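PDB 2CUL: glucose-inhibited division protein A-related protein, probable oxidoreductase from Thermus thermophilus, which binds flavin-adenine dinucleotide in a Rossmann-type fold and is probably an oxidoreductase related to the glucose-inhibited division protein A family. Local coordinates for residues L36-M41 with L141-Y146; G30-S35 with V104-G109; E151-S154 with R159-E162; S123-R128 with L181-E186. All blocks are in the same frame, centred on the assembly; numbering follows the deposited sequence.

Interaction 1. Residues L36-M41 with L141-Y146; sequences LDAVMM and LSEASY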
# COMPACT_ATOMS: atom_id res chain seq x y z
N LEU A 36 -11.33 5.20 -1.70
CA LEU A 36 -11.74 4.10 -2.57
C LEU A 36 -11.64 4.53 -4.03
O LEU A 36 -11.44 3.69 -4.91
CB LEU A 36 -13.16 3.66 -2.25
CG LEU A 36 -13.32 2.94 -0.90
CD1 LEU A 36 -14.79 2.63 -0.68
CD2 LEU A 36 -12.50 1.65 -0.88
N ASP A 37 -11.75 5.83 -4.29
CA ASP A 37 -11.67 6.34 -5.66
C ASP A 37 -10.25 6.36 -6.20
O ASP A 37 -10.02 6.78 -7.33
CB ASP A 37 -12.26 7.76 -5.74
CG ASP A 37 -13.67 7.84 -5.21
OD1 ASP A 37 -14.50 6.97 -5.57
OD2 ASP A 37 -13.97 8.77 -4.44
N ALA A 38 -9.29 5.91 -5.39
CA ALA A 38 -7.89 5.89 -5.82
C ALA A 38 -7.30 4.48 -5.79
O ALA A 38 -6.10 4.31 -6.02
CB ALA A 38 -7.06 6.82 -4.94
N VAL A 39 -8.12 3.48 -5.50
CA VAL A 39 -7.66 2.10 -5.47
C VAL A 39 -6.94 1.72 -6.76
O VAL A 39 -7.49 1.85 -7.84
CB VAL A 39 -8.84 1.12 -5.26
CG1 VAL A 39 -8.38 -0.32 -5.44
CG2 VAL A 39 -9.42 1.31 -3.87
N MET A 40 -5.70 1.26 -6.64
CA MET A 40 -4.92 0.85 -7.81
C MET A 40 -4.83 1.90 -8.91
O MET A 40 -4.79 1.56 -10.09
CB MET A 40 -5.53 -0.43 -8.39
CG MET A 40 -5.31 -1.67 -7.55
SD MET A 40 -3.63 -2.26 -7.69
CE MET A 40 -3.69 -3.11 -9.29
N MET A 41 -4.77 3.17 -8.52
CA MET A 41 -4.66 4.25 -9.49
C MET A 41 -3.23 4.34 -10.02
O MET A 41 -2.29 4.42 -9.24
CB MET A 41 -5.03 5.59 -8.85
CG MET A 41 -5.06 6.77 -9.82
SD MET A 41 -6.36 6.60 -11.06
CE MET A 41 -7.81 7.00 -10.05
N LEU A 141 -0.93 12.77 -8.17
CA LEU A 141 -1.80 13.85 -8.61
C LEU A 141 -3.23 13.74 -8.06
O LEU A 141 -3.88 12.70 -8.20
CB LEU A 141 -1.83 13.91 -10.14
CG LEU A 141 -2.56 15.12 -10.74
CD1 LEU A 141 -1.98 16.40 -10.19
CD2 LEU A 141 -2.45 15.09 -12.26
N SER A 142 -3.70 14.81 -7.43
CA SER A 142 -5.04 14.88 -6.87
C SER A 142 -5.34 13.92 -5.72
O SER A 142 -6.49 13.75 -5.33
CB SER A 142 -6.08 14.67 -7.98
OG SER A 142 -5.96 15.67 -8.98
N GLU A 143 -4.30 13.30 -5.18
CA GLU A 143 -4.46 12.37 -4.07
C GLU A 143 -3.70 12.87 -2.84
O GLU A 143 -2.49 12.66 -2.71
CB GLU A 143 -3.95 10.98 -4.47
CG GLU A 143 -4.79 10.33 -5.56
CD GLU A 143 -4.27 8.98 -5.98
OE1 GLU A 143 -3.96 8.16 -5.08
OE2 GLU A 143 -4.18 8.72 -7.20
N ALA A 144 -4.43 13.53 -1.95
CA ALA A 144 -3.84 14.10 -0.75
C ALA A 144 -3.20 13.07 0.18
O ALA A 144 -3.56 11.89 0.18
CB ALA A 144 -4.89 14.89 0.01
N SER A 145 -2.24 13.55 0.97
CA SER A 145 -1.53 12.73 1.95
C SER A 145 -1.74 13.32 3.34
O SER A 145 -1.45 14.50 3.56
CB SER A 145 -0.04 12.71 1.61
OG SER A 145 0.73 12.25 2.71
N TYR A 146 -2.27 12.51 4.24
CA TYR A 146 -2.50 12.93 5.63
C TYR A 146 -1.17 12.73 6.35
O TYR A 146 -0.54 11.68 6.22
CB TYR A 146 -3.58 12.05 6.28
CG TYR A 146 -5.00 12.46 5.95
CD1 TYR A 146 -5.46 12.49 4.63
CD2 TYR A 146 -5.90 12.79 6.97
CE1 TYR A 146 -6.79 12.83 4.33
CE2 TYR A 146 -7.23 13.14 6.68
CZ TYR A 146 -7.66 13.15 5.36
OH TYR A 146 -8.96 13.48 5.08
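The flat carboxylate of Glu143 turns one face to Ala38, while Met41 comes up beside OE2, tilted to the same side of the plane. Ala38 CB sits over that face, 3.7 Å from Glu143 CD and closer still to OE1. Met41 CG and Glu143 OE2 are 3.4 Å apart. The contact brings strand 143-144 against the loop that leaves strand 29-33 of the Rossmann-type FAD-binding fold, where Ala38 to Met41 make a type II beta turn closed by a 3.1 Å bond from Met41 N to Ala38 O. No hydrogen bond crosses between the segments, so across this contact the carboxylate meets only carbon; its charge is answered by Arg140, whose NE forms a salt bridge with OE2. Arg140 also gives a hydrogen bond to FAD through NH1, which makes Glu143 a second-shell residue behind a cofactor ligand. With a leucine here, Arg140 would probably lose this charge partner and be freer to swing away from the cofactor. Met41 also packs on Trp68 and His71 of helix 67-79. Its first torsion, with CG opposite the backbone N (chi1 -175°), turns CG to the glutamate beside CB, and the bends beyond it carry the sulfur and methyl; Met41 CB itself lies 3.6 Å from Glu143 OE2.

Interaction 2. Residues G30-S35 with V104-G109; sequences GLLTQS and VRTWEG. With FAD (flavin-adenine dinucleotide), chain B.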
# COMPACT_ATOMS: atom_id res chain seq x y z
N GLY A 30 -8.37 -7.73 5.47
CA GLY A 30 -9.01 -6.44 5.59
C GLY A 30 -8.09 -5.49 4.84
O GLY A 30 -6.91 -5.37 5.18
N LEU A 31 -8.61 -4.86 3.79
CA LEU A 31 -7.82 -3.92 3.00
C LEU A 31 -8.35 -2.52 3.25
O LEU A 31 -9.40 -2.12 2.74
CB LEU A 31 -7.93 -4.28 1.51
CG LEU A 31 -7.13 -3.43 0.52
CD1 LEU A 31 -5.65 -3.38 0.92
CD2 LEU A 31 -7.28 -4.02 -0.88
N LEU A 32 -7.60 -1.78 4.06
CA LEU A 32 -7.95 -0.41 4.45
C LEU A 32 -7.24 0.59 3.56
O LEU A 32 -6.04 0.48 3.33
CB LEU A 32 -7.55 -0.21 5.92
CG LEU A 32 -7.77 1.11 6.65
CD1 LEU A 32 -7.69 0.85 8.15
CD2 LEU A 32 -6.74 2.14 6.22
N THR A 33 -7.98 1.57 3.04
CA THR A 33 -7.36 2.57 2.18
C THR A 33 -8.09 3.92 2.33
O THR A 33 -9.31 3.96 2.48
CB THR A 33 -7.35 2.06 0.71
OG1 THR A 33 -6.25 2.66 0.01
CG2 THR A 33 -8.66 2.35 0.00
N GLN A 34 -7.33 5.01 2.29
CA GLN A 34 -7.93 6.33 2.50
C GLN A 34 -8.94 6.81 1.48
O GLN A 34 -9.84 7.58 1.81
CB GLN A 34 -6.84 7.39 2.69
CG GLN A 34 -5.85 7.54 1.57
CD GLN A 34 -4.67 8.41 1.98
OE1 GLN A 34 -4.31 8.46 3.16
NE2 GLN A 34 -4.05 9.08 1.02
N SER A 35 -8.80 6.38 0.23
CA SER A 35 -9.73 6.80 -0.80
C SER A 35 -10.08 5.64 -1.73
O SER A 35 -9.22 5.16 -2.46
CB SER A 35 -9.14 7.94 -1.62
OG SER A 35 -10.05 8.34 -2.63
N VAL A 104 -4.44 -0.37 13.42
CA VAL A 104 -4.13 1.04 13.22
C VAL A 104 -5.27 1.92 13.70
O VAL A 104 -6.43 1.50 13.72
CB VAL A 104 -3.87 1.40 11.74
CG1 VAL A 104 -2.63 0.68 11.22
CG2 VAL A 104 -5.09 1.07 10.89
N ARG A 105 -4.93 3.14 14.10
CA ARG A 105 -5.93 4.11 14.50
C ARG A 105 -6.32 4.77 13.19
O ARG A 105 -5.53 4.77 12.24
CB ARG A 105 -5.32 5.16 15.43
CG ARG A 105 -4.91 4.64 16.79
CD ARG A 105 -4.70 5.79 17.78
NE ARG A 105 -3.62 6.69 17.38
CZ ARG A 105 -2.35 6.34 17.26
NH1 ARG A 105 -1.98 5.09 17.51
NH2 ARG A 105 -1.44 7.24 16.92
N THR A 106 -7.53 5.30 13.11
CA THR A 106 -7.96 5.98 11.90
C THR A 106 -8.45 7.38 12.24
O THR A 106 -8.92 7.63 13.35
CB THR A 106 -9.08 5.22 11.15
OG1 THR A 106 -10.30 5.29 11.90
CG2 THR A 106 -8.69 3.76 10.95
N TRP A 107 -8.33 8.28 11.28
CA TRP A 107 -8.73 9.67 11.48
C TRP A 107 -10.21 9.78 11.80
O TRP A 107 -10.61 10.57 12.65
CB TRP A 107 -8.43 10.49 10.22
CG TRP A 107 -8.42 11.95 10.49
CD1 TRP A 107 -7.37 12.70 10.94
CD2 TRP A 107 -9.53 12.85 10.38
NE1 TRP A 107 -7.75 14.01 11.12
CE2 TRP A 107 -9.07 14.13 10.78
CE3 TRP A 107 -10.87 12.71 9.99
CZ2 TRP A 107 -9.91 15.25 10.80
CZ3 TRP A 107 -11.70 13.82 10.00
CH2 TRP A 107 -11.21 15.08 10.41
N GLU A 108 -11.01 8.97 11.12
CA GLU A 108 -12.45 8.98 11.30
C GLU A 108 -12.87 8.49 12.68
O GLU A 108 -14.00 8.71 13.11
CB GLU A 108 -13.11 8.16 10.20
CG GLU A 108 -12.85 8.69 8.77
CD GLU A 108 -11.48 8.32 8.18
OE1 GLU A 108 -10.72 7.54 8.78
OE2 GLU A 108 -11.17 8.83 7.07
N GLY A 109 -11.95 7.81 13.38
CA GLY A 109 -12.24 7.33 14.72
C GLY A 109 -12.14 5.83 14.99
O GLY A 109 -11.42 5.42 15.90
PA FAD B . 0.44 3.07 -4.29
O1A FAD B . 0.67 4.52 -4.37
O2A FAD B . 0.03 2.32 -5.51
O5B FAD B . -0.67 2.78 -3.18
C5B FAD B . -0.56 3.37 -1.88
C4B FAD B . -1.97 3.37 -1.30
O4B FAD B . -1.84 3.63 0.10
C3B FAD B . -2.88 4.47 -1.86
O3B FAD B . -4.13 3.96 -2.27
C2B FAD B . -2.98 5.45 -0.73
O2B FAD B . -4.11 6.30 -0.73
C1B FAD B . -2.88 4.52 0.48
N9A FAD B . -2.48 5.16 1.73
C8A FAD B . -1.32 5.86 1.97
N7A FAD B . -1.26 6.32 3.21
C5A FAD B . -2.43 5.90 3.80
C6A FAD B . -2.96 6.07 5.10
N6A FAD B . -2.33 6.72 6.06
N1A FAD B . -4.19 5.50 5.37
C2A FAD B . -4.87 4.81 4.39
N3A FAD B . -4.41 4.62 3.12
C4A FAD B . -3.20 5.18 2.88
N1 FAD B . 5.87 3.01 -11.75
C2 FAD B . 5.53 2.62 -13.03
O2 FAD B . 5.59 1.46 -13.36
N3 FAD B . 5.11 3.60 -13.94
C4 FAD B . 5.01 4.94 -13.65
O4 FAD B . 4.63 5.76 -14.51
C4X FAD B . 5.37 5.35 -12.34
N5 FAD B . 5.30 6.68 -11.98
C5X FAD B . 5.65 7.08 -10.70
C6 FAD B . 5.58 8.43 -10.36
C7 FAD B . 5.91 8.90 -9.07
C7M FAD B . 5.81 10.38 -8.77
C8 FAD B . 6.33 7.94 -8.09
C8M FAD B . 6.70 8.35 -6.69
C9 FAD B . 6.42 6.57 -8.42
C9A FAD B . 6.08 6.11 -9.72
N10 FAD B . 6.15 4.72 -10.10
C10 FAD B . 5.79 4.34 -11.41
C1' FAD B . 6.61 3.64 -9.14
C2' FAD B . 5.56 2.68 -8.53
O2' FAD B . 5.19 1.73 -9.49
C3' FAD B . 4.30 3.41 -8.02
O3' FAD B . 4.63 4.38 -7.03
C4' FAD B . 3.27 2.46 -7.38
O4' FAD B . 2.02 3.11 -7.20
C5' FAD B . 3.83 1.97 -6.03
O5' FAD B . 2.90 1.04 -5.44
P FAD B . 2.52 1.08 -3.90
O1P FAD B . 1.60 -0.06 -3.72
O2P FAD B . 3.76 1.08 -3.04
O3P FAD B . 1.79 2.45 -3.67
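Leu32 and Val104 are the nearest CA pair of the two segments, yet these atoms of the backbone lie 9.7 Å apart, and no hydrogen bond joins the segments. Residues 30-33 end one strand; 104-106 end another, and the chain then reverses in a type I beta turn from Thr106 to Gly109, closed by a 3.0 Å bond from Gly109 N to Thr106 O. Gly109 has a phi of 121°, where a side chain would jam against the preceding carbonyl oxygen. The contact itself is carried by methyl groups. Leu32 CD1 meets Val104 CG2 at 3.8 Å, the two side chains running antiparallel to each other as they pass, and Thr106 CG2 comes in obliquely at 4.2 Å from the same Leu32 CD1. In the mixed sheet of this Rossmann-type fold strand 84-97 stands between the two strands, and Leu32 also rests on its Phe87 and Ala89. The other branch of Leu32 serves the cofactor: CG stands opposite the backbone N (chi1 180°), and from this fork CD2 reaches FAD C2A at 3.7 Å. Just beyond the strand, the side chain of Gln34 lies over one face of the adenine, with OE1 3.2 Å from FAD C5A, while Gln34 N approaches FAD N3A to 3.1 Å. Thr106 OG1 turns to Pro110 O, its stronger partner, and receives only a weak bond from Gly109 N.

Interaction 3. Residues E151-S154 with R159-E162; sequences EDLS and RFVE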
# COMPACT_ATOMS: atom_id res chain seq x y z
N GLU A 151 3.98 11.01 11.16
CA GLU A 151 4.28 11.60 12.46
C GLU A 151 4.32 10.53 13.54
O GLU A 151 5.21 10.53 14.39
CB GLU A 151 3.23 12.67 12.81
CG GLU A 151 3.44 13.33 14.17
CD GLU A 151 4.84 13.90 14.35
OE1 GLU A 151 5.65 14.40 13.48
OE2 GLU A 151 4.99 14.26 15.60
N ASP A 152 3.36 9.61 13.50
CA ASP A 152 3.32 8.55 14.50
C ASP A 152 4.52 7.63 14.37
O ASP A 152 5.17 7.29 15.36
CB ASP A 152 2.03 7.73 14.38
CG ASP A 152 1.76 6.89 15.61
OD1 ASP A 152 1.62 7.49 16.70
OD2 ASP A 152 1.70 5.65 15.51
N LEU A 153 4.83 7.23 13.14
CA LEU A 153 5.97 6.35 12.90
C LEU A 153 7.26 7.04 13.35
O LEU A 153 8.13 6.41 13.96
CB LEU A 153 6.06 5.98 11.42
CG LEU A 153 4.91 5.12 10.89
CD1 LEU A 153 4.97 5.05 9.37
CD2 LEU A 153 4.98 3.72 11.50
N SER A 154 7.38 8.33 13.07
CA SER A 154 8.56 9.10 13.45
C SER A 154 8.66 9.18 14.97
O SER A 154 9.75 9.02 15.54
CB SER A 154 8.48 10.52 12.87
OG SER A 154 8.42 10.49 11.46
N ARG A 159 13.10 5.17 11.25
CA ARG A 159 13.99 5.97 10.41
C ARG A 159 13.55 5.90 8.95
O ARG A 159 13.08 4.86 8.49
CB ARG A 159 15.43 5.46 10.52
CG ARG A 159 16.05 5.58 11.91
CD ARG A 159 16.06 7.01 12.40
NE ARG A 159 17.16 7.26 13.32
CZ ARG A 159 17.38 8.42 13.93
NH1 ARG A 159 16.56 9.44 13.73
NH2 ARG A 159 18.43 8.56 14.74
N PHE A 160 13.74 6.99 8.22
CA PHE A 160 13.34 7.06 6.81
C PHE A 160 14.43 7.66 5.92
O PHE A 160 15.33 8.35 6.40
CB PHE A 160 12.08 7.91 6.67
CG PHE A 160 10.91 7.38 7.43
CD1 PHE A 160 10.02 6.50 6.83
CD2 PHE A 160 10.70 7.75 8.75
CE1 PHE A 160 8.94 5.98 7.54
CE2 PHE A 160 9.62 7.24 9.48
CZ PHE A 160 8.74 6.35 8.87
N VAL A 161 14.33 7.39 4.63
CA VAL A 161 15.26 7.93 3.64
C VAL A 161 14.42 8.65 2.59
O VAL A 161 13.28 8.26 2.34
CB VAL A 161 16.11 6.82 2.97
CG1 VAL A 161 16.99 6.15 4.00
CG2 VAL A 161 15.21 5.80 2.29
N GLU A 162 14.97 9.69 1.99
CA GLU A 162 14.25 10.45 0.97
C GLU A 162 14.37 9.84 -0.41
O GLU A 162 15.45 9.42 -0.83
CB GLU A 162 14.75 11.90 0.94
CG GLU A 162 14.41 12.70 2.18
CD GLU A 162 14.78 14.16 2.05
OE1 GLU A 162 14.27 14.82 1.11
OE2 GLU A 162 15.57 14.65 2.88
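A helix-turn-strand connection folds back on itself where Leu153 and Ser154, near the end of helix 148-155, meet Phe160 at the start of strand 160-167. The phenyl ring reaches across to the helix with its far end. Leu153 CB lies at the ring edge, near the ring plane, 3.7 Å from Phe160 CZ, and Leu153 CD1 adds a second touch at 4.0 Å from the same CZ. The two side chains cross at about a right angle, so the leucine meets the ring at its CZ edge and does not lie along it. Ser154 OG comes in obliquely, 4.0 Å from Phe160 CE2; its hydrogen bond goes to Leu150 O, one helical turn back, which leaves the ring a purely van der Waals neighbour. The first torsion of Phe160 (chi1 -60°) sets CG opposite the carbonyl carbon and sends the ring toward the helix. No hydrogen bond spans the two segments. Around them, Phe183 of strand 176-183 meets the Phe160 ring with the planes at about 35° and also touches Leu153, while Leu181 of that strand and Leu125 of the loop before strand 128-131 pack on Phe160, so the ring, which projects from the edge strand of the antiparallel sheet, fills the join between that sheet and helix 148-155.

Interaction 4. Residues S123-R128 with L181-E186; sequences SFLGAR and LAFHPE. With FAD (flavin-adenine dinucleotide), chain B.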
# COMPACT_ATOMS: atom_id res chain seq x y z
N SER A 123 4.00 6.22 -1.90
CA SER A 123 4.68 7.51 -1.82
C SER A 123 3.91 8.53 -0.99
O SER A 123 4.07 9.74 -1.19
CB SER A 123 4.88 8.06 -3.23
OG SER A 123 3.65 8.04 -3.96
N PHE A 124 3.11 8.06 -0.04
CA PHE A 124 2.30 8.96 0.77
C PHE A 124 2.83 9.38 2.14
O PHE A 124 2.12 10.03 2.90
CB PHE A 124 0.89 8.37 0.92
CG PHE A 124 0.09 8.41 -0.36
CD1 PHE A 124 -0.86 9.40 -0.56
CD2 PHE A 124 0.33 7.48 -1.37
CE1 PHE A 124 -1.58 9.47 -1.76
CE2 PHE A 124 -0.38 7.53 -2.57
CZ PHE A 124 -1.33 8.53 -2.77
N LEU A 125 4.07 9.02 2.45
CA LEU A 125 4.66 9.43 3.73
C LEU A 125 5.53 10.65 3.46
O LEU A 125 6.49 10.57 2.71
CB LEU A 125 5.52 8.30 4.31
CG LEU A 125 4.84 7.00 4.75
CD1 LEU A 125 5.90 6.02 5.21
CD2 LEU A 125 3.84 7.28 5.86
N GLY A 126 5.18 11.79 4.07
CA GLY A 126 5.95 13.01 3.88
C GLY A 126 5.99 13.44 2.43
O GLY A 126 6.97 14.03 1.96
N ALA A 127 4.90 13.18 1.71
CA ALA A 127 4.81 13.51 0.29
C ALA A 127 4.76 14.99 -0.04
O ALA A 127 4.06 15.77 0.61
CB ALA A 127 3.59 12.82 -0.31
N ARG A 128 5.52 15.36 -1.06
CA ARG A 128 5.57 16.74 -1.56
C ARG A 128 5.50 16.60 -3.07
O ARG A 128 6.40 16.04 -3.69
CB ARG A 128 6.87 17.43 -1.15
CG ARG A 128 7.14 17.39 0.34
CD ARG A 128 8.39 18.18 0.68
NE ARG A 128 8.14 19.62 0.69
CZ ARG A 128 9.08 20.55 0.82
NH1 ARG A 128 10.35 20.19 0.94
NH2 ARG A 128 8.75 21.83 0.84
N LEU A 181 9.03 9.75 1.59
CA LEU A 181 9.89 9.04 2.52
C LEU A 181 9.60 7.55 2.52
O LEU A 181 8.45 7.13 2.54
CB LEU A 181 9.71 9.59 3.93
CG LEU A 181 10.07 11.05 4.17
CD1 LEU A 181 9.87 11.38 5.64
CD2 LEU A 181 11.51 11.30 3.76
N ALA A 182 10.67 6.76 2.49
CA ALA A 182 10.55 5.31 2.52
C ALA A 182 11.26 4.85 3.79
O ALA A 182 12.20 5.50 4.25
CB ALA A 182 11.22 4.69 1.30
N PHE A 183 10.80 3.74 4.36
CA PHE A 183 11.44 3.21 5.56
C PHE A 183 12.90 2.93 5.24
O PHE A 183 13.22 2.41 4.17
CB PHE A 183 10.78 1.90 5.98
CG PHE A 183 9.45 2.07 6.66
CD1 PHE A 183 9.39 2.49 7.98
CD2 PHE A 183 8.26 1.81 5.97
CE1 PHE A 183 8.16 2.64 8.62
CE2 PHE A 183 7.03 1.97 6.60
CZ PHE A 183 6.98 2.38 7.93
N HIS A 184 13.78 3.29 6.16
CA HIS A 184 15.21 3.05 5.97
C HIS A 184 15.39 1.54 5.81
O HIS A 184 14.73 0.75 6.50
CB HIS A 184 15.98 3.56 7.18
CG HIS A 184 17.47 3.52 7.02
ND1 HIS A 184 18.19 2.35 7.05
CD2 HIS A 184 18.36 4.52 6.82
CE1 HIS A 184 19.47 2.62 6.87
NE2 HIS A 184 19.60 3.93 6.72
N PRO A 185 16.28 1.11 4.91
CA PRO A 185 16.51 -0.33 4.70
C PRO A 185 16.78 -1.16 5.96
O PRO A 185 16.37 -2.32 6.03
CB PRO A 185 17.69 -0.34 3.73
CG PRO A 185 17.43 0.87 2.90
CD PRO A 185 17.06 1.90 3.94
N GLU A 186 17.46 -0.58 6.94
CA GLU A 186 17.77 -1.30 8.17
C GLU A 186 16.53 -1.65 8.99
O GLU A 186 16.58 -2.54 9.84
CB GLU A 186 18.75 -0.47 9.03
CG GLU A 186 19.08 -1.06 10.40
CD GLU A 186 19.64 -2.47 10.34
OE1 GLU A 186 20.50 -2.74 9.48
OE2 GLU A 186 19.22 -3.31 11.17
PA FAD B . 0.44 3.07 -4.29
O1A FAD B . 0.67 4.52 -4.37
O2A FAD B . 0.03 2.32 -5.51
O5B FAD B . -0.67 2.78 -3.18
C5B FAD B . -0.56 3.37 -1.88
C4B FAD B . -1.97 3.37 -1.30
O4B FAD B . -1.84 3.63 0.10
C3B FAD B . -2.88 4.47 -1.86
O3B FAD B . -4.13 3.96 -2.27
C2B FAD B . -2.98 5.45 -0.73
O2B FAD B . -4.11 6.30 -0.73
C1B FAD B . -2.88 4.52 0.48
N9A FAD B . -2.48 5.16 1.73
C8A FAD B . -1.32 5.86 1.97
N7A FAD B . -1.26 6.32 3.21
C5A FAD B . -2.43 5.90 3.80
C6A FAD B . -2.96 6.07 5.10
N6A FAD B . -2.33 6.72 6.06
N1A FAD B . -4.19 5.50 5.37
C2A FAD B . -4.87 4.81 4.39
N3A FAD B . -4.41 4.62 3.12
C4A FAD B . -3.20 5.18 2.88
N1 FAD B . 5.87 3.01 -11.75
C2 FAD B . 5.53 2.62 -13.03
O2 FAD B . 5.59 1.46 -13.36
N3 FAD B . 5.11 3.60 -13.94
C4 FAD B . 5.01 4.94 -13.65
O4 FAD B . 4.63 5.76 -14.51
C4X FAD B . 5.37 5.35 -12.34
N5 FAD B . 5.30 6.68 -11.98
C5X FAD B . 5.65 7.08 -10.70
C6 FAD B . 5.58 8.43 -10.36
C7 FAD B . 5.91 8.90 -9.07
C7M FAD B . 5.81 10.38 -8.77
C8 FAD B . 6.33 7.94 -8.09
C8M FAD B . 6.70 8.35 -6.69
C9 FAD B . 6.42 6.57 -8.42
C9A FAD B . 6.08 6.11 -9.72
N10 FAD B . 6.15 4.72 -10.10
C10 FAD B . 5.79 4.34 -11.41
C1' FAD B . 6.61 3.64 -9.14
C2' FAD B . 5.56 2.68 -8.53
O2' FAD B . 5.19 1.73 -9.49
C3' FAD B . 4.30 3.41 -8.02
O3' FAD B . 4.63 4.38 -7.03
C4' FAD B . 3.27 2.46 -7.38
O4' FAD B . 2.02 3.11 -7.20
C5' FAD B . 3.83 1.97 -6.03
O5' FAD B . 2.90 1.04 -5.44
P FAD B . 2.52 1.08 -3.90
O1P FAD B . 1.60 -0.06 -3.72
O2P FAD B . 3.76 1.08 -3.04
O3P FAD B . 1.79 2.45 -3.67
O HOH W 1 5.96 7.34 1.32
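Behind the FAD pocket, the loop whose Ser123 and Phe124 line the cofactor is tied at Leu125 to Leu181 of strand 176-183. Leu181 N donates to Leu125 O at 2.9 Å. Next to this bond a water takes the place of a second direct one: it accepts from Leu125 N and donates to Leu181 O, each at 2.8 Å. The side chains add apolar contact, with Leu125 CD1 approaching Phe183 CE2 obliquely at 4.4 Å. Gly126 follows at a positive phi, where a CB would come tight against Leu181 CD1. On the pocket side, Phe124 CB touches FAD C8A at 3.5 Å; the ring takes the ribose C2B over one face, toward the rim, 3.8 Å above its plane, and has FAD O1A at its edge. Were Phe124 an alanine, the ribose would probably lose the ring packed against C2B and be less firmly placed. Ser123 CB stands near the flavin methyl C8M, while Ser123 OG bonds to Gly139 O. The polar bonds between the two segments thus run backbone to backbone, directly or through water, and fix the loop from behind, while Ser123 and Phe124 meet FAD chiefly by carbon contacts.

From the N terminus, strand 29-33 enters interaction 2 first, and its following loop, 36-41, enters interaction 1. Interaction 2 closes at 104-109, on the edge side of the mixed sheet, before interaction 1 closes at 141-146, so these two cross. Segment 123-128 opens interaction 4 inside the loop of interaction 1, and the two cross in turn, joined where Ser145 OG meets Phe124 O. Interaction 3 is a short closure nested within interaction 4, and their strands pair side by side in the antiparallel sheet. A salt bridge from Arg105 to Asp152 links interactions 2 and 3. FAD touches both interactions 2 and 4, bridging the Rossmann-type sheet and the loop 123-128 that leads into the antiparallel sheet.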